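Polysaccharide Lyase Family 6 (Bacteroides cellulosilyticus, PDB 6QPS) cleaves alginate as a mannuronic acid-specific polysaccharide lyase of family 6 and binds a calcium ion. Local coordinates at residues C251-R256 and H273-E278. Residues are numbered along the deposited sequence; the frame is centred on the assembly and turned at random.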
loop_
_atom_site.group_PDB
_atom_site.type_symbol
_atom_site.label_atom_id
_atom_site.label_comp_id
_atom_site.label_asym_id
_atom_site.label_seq_id
_atom_site.Cartn_x
_atom_site.Cartn_y
_atom_site.Cartn_z
ATOM N N CYS A 251 -13.767 -1.417 -0.781
ATOM C CA CYS A 251 -14.456 -0.142 -0.622
ATOM C C CYS A 251 -14.130 0.586 0.677
ATOM O O CYS A 251 -13.859 -0.026 1.718
ATOM C CB CYS A 251 -15.983 -0.334 -0.710
ATOM S SG CYS A 251 -16.622 -1.114 -2.210
ATOM N N HIS A 252 -14.203 1.920 0.609
ATOM C CA HIS A 252 -14.175 2.793 1.786
ATOM C C HIS A 252 -12.838 2.772 2.531
ATOM O O HIS A 252 -12.790 3.051 3.729
ATOM C CB HIS A 252 -15.332 2.517 2.751
ATOM C CG HIS A 252 -16.693 2.652 2.159
ATOM N ND1 HIS A 252 -17.273 3.880 1.904
ATOM C CD2 HIS A 252 -17.615 1.721 1.810
ATOM C CE1 HIS A 252 -18.494 3.691 1.433
ATOM N NE2 HIS A 252 -18.728 2.394 1.367
ATOM N N ASN A 253 -11.736 2.483 1.838
ATOM C CA ASN A 253 -10.417 2.553 2.443
ATOM C C ASN A 253 -9.926 3.999 2.463
ATOM O O ASN A 253 -10.405 4.859 1.718
ATOM C CB ASN A 253 -9.452 1.661 1.657
ATOM C CG ASN A 253 -9.943 0.220 1.622
ATOM O OD1 ASN A 253 -9.962 -0.456 2.656
ATOM N ND2 ASN A 253 -10.343 -0.260 0.453
ATOM N N VAL A 254 -8.947 4.259 3.319
ATOM C CA VAL A 254 -8.367 5.593 3.495
ATOM C C VAL A 254 -6.857 5.474 3.307
ATOM O O VAL A 254 -6.208 4.700 4.019
ATOM C CB VAL A 254 -8.655 6.184 4.884
ATOM C CG1 VAL A 254 -8.067 7.557 5.012
ATOM C CG2 VAL A 254 -10.156 6.278 5.140
ATOM N N LEU A 255 -6.301 6.226 2.357
ATOM C CA LEU A 255 -4.865 6.210 2.065
ATOM C C LEU A 255 -4.386 7.651 2.219
ATOM O O LEU A 255 -4.735 8.516 1.401
ATOM C CB LEU A 255 -4.600 5.637 0.667
ATOM C CG LEU A 255 -5.044 4.166 0.535
ATOM C CD1 LEU A 255 -6.440 4.056 -0.076
ATOM C CD2 LEU A 255 -4.045 3.313 -0.225
ATOM N N ARG A 256 -3.618 7.921 3.286
ATOM C CA ARG A 256 -3.341 9.285 3.728
ATOM C C ARG A 256 -1.870 9.484 4.090
ATOM O O ARG A 256 -1.296 8.708 4.858
ATOM C CB ARG A 256 -4.234 9.636 4.937
ATOM C CG ARG A 256 -3.946 10.967 5.572
ATOM C CD ARG A 256 -4.725 11.172 6.871
ATOM N NE ARG A 256 -6.176 11.208 6.657
ATOM C CZ ARG A 256 -7.055 10.428 7.273
ATOM N NH1 ARG A 256 -6.654 9.506 8.134
ATOM N NH2 ARG A 256 -8.350 10.583 7.007
ATOM N N HIS A 273 -15.058 0.907 -4.444
ATOM C CA HIS A 273 -15.637 2.250 -4.540
ATOM C C HIS A 273 -15.407 3.040 -3.256
ATOM O O HIS A 273 -15.166 2.484 -2.175
ATOM C CB HIS A 273 -17.154 2.172 -4.855
ATOM C CG HIS A 273 -17.468 1.135 -5.886
ATOM N ND1 HIS A 273 -17.104 1.263 -7.215
ATOM C CD2 HIS A 273 -18.027 -0.090 -5.755
ATOM C CE1 HIS A 273 -17.481 0.169 -7.862
ATOM N NE2 HIS A 273 -18.000 -0.681 -6.989
ATOM N N TYR A 274 -15.498 4.361 -3.395
ATOM C CA TYR A 274 -15.547 5.288 -2.262
ATOM C C TYR A 274 -14.263 5.320 -1.437
ATOM O O TYR A 274 -14.286 5.497 -0.210
ATOM C CB TYR A 274 -16.751 4.996 -1.364
ATOM C CG TYR A 274 -18.101 4.897 -2.037
ATOM C CD1 TYR A 274 -18.695 6.013 -2.615
ATOM C CD2 TYR A 274 -18.799 3.700 -2.075
ATOM C CE1 TYR A 274 -19.946 5.942 -3.188
ATOM C CE2 TYR A 274 -20.055 3.629 -2.639
ATOM C CZ TYR A 274 -20.610 4.737 -3.244
ATOM O OH TYR A 274 -21.866 4.650 -3.810
ATOM N N ASN A 275 -13.116 5.177 -2.095
ATOM C CA ASN A 275 -11.826 5.282 -1.431
ATOM C C ASN A 275 -11.425 6.738 -1.278
ATOM O O ASN A 275 -11.720 7.571 -2.137
ATOM C CB ASN A 275 -10.804 4.451 -2.198
ATOM C CG ASN A 275 -11.129 2.957 -2.097
ATOM O OD1 ASN A 275 -11.177 2.393 -0.988
ATOM N ND2 ASN A 275 -11.433 2.315 -3.220
ATOM N N VAL A 276 -10.817 7.059 -0.136
ATOM C CA VAL A 276 -10.464 8.420 0.247
ATOM C C VAL A 276 -8.940 8.531 0.219
ATOM O O VAL A 276 -8.249 7.815 0.955
ATOM C CB VAL A 276 -11.073 8.776 1.613
ATOM C CG1 VAL A 276 -10.629 10.169 2.056
ATOM C CG2 VAL A 276 -12.621 8.683 1.586
ATOM N N ILE A 277 -8.429 9.420 -0.638
ATOM C CA ILE A 277 -7.005 9.519 -0.975
ATOM C C ILE A 277 -6.574 10.942 -0.629
ATOM O O ILE A 277 -6.824 11.873 -1.406
ATOM C CB ILE A 277 -6.777 9.219 -2.464
ATOM C CG1 ILE A 277 -7.530 7.955 -2.937
ATOM C CG2 ILE A 277 -5.313 9.089 -2.749
ATOM C CD1 ILE A 277 -7.122 6.673 -2.269
ATOM N N GLU A 278 -5.900 11.120 0.511
ATOM C CA GLU A 278 -5.630 12.443 1.076
ATOM C C GLU A 278 -4.145 12.662 1.344
ATOM O O GLU A 278 -3.517 11.908 2.088
ATOM C CB GLU A 278 -6.386 12.626 2.416
ATOM C CG GLU A 278 -7.901 12.763 2.286
ATOM C CD GLU A 278 -8.629 12.663 3.616
ATOM O OE1 GLU A 278 -8.121 11.995 4.541
ATOM O OE2 GLU A 278 -9.747 13.232 3.745
HETATM O O HOH W 1 -15.985 6.566 1.840
#
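Val276 N to Asn253 O, Leu255 N to Val276 O and Glu278 N to Leu255 O zip strands 254-256 and 276-278 together in parallel, their axes 4.8 Å apart. At the turn before the strands, the amide of Asn275 takes over: its OD1 accepts both Asn253 N (2.9 Å) and Asn253 ND2 (3.1 Å), while its ND2 donates to Ser250 O. The two amide planes lie 7° apart, side by side, and Asn253 OD1 is held by Thr229 N of the preceding coil. Asparagine suits this buried bend because one amide can both give and accept.

Inward, Leu255 CD1 lies alongside Ile277 CD1 in the conformer given, and Leu255 also packs on Ile246 and Val248 of strand 244-249, branched apolar chains filling the interior. Outward, the rings of His252 and Tyr274 lie near parallel, slid so far apart that they barely overlap, centroids 5.0 Å apart, and a water joins His252 ND1 to Tyr274 O.

On the Val254 and Val276 face, Arg256 turns at chi3 (-64°) to bring NE and NH2 side-on to Glu278 OE1, NH2 at 2.9 Å, while NH1 pairs with Glu232. A leucine in its place would probably leave both carboxylates without their shared cation.

Equivalent residues stacked in register, with paired asparagines at the turn, as in the asparagine ladders of parallel beta-helices, mark successive coils of the right-handed parallel beta-helix of this chondroitinase B-like family.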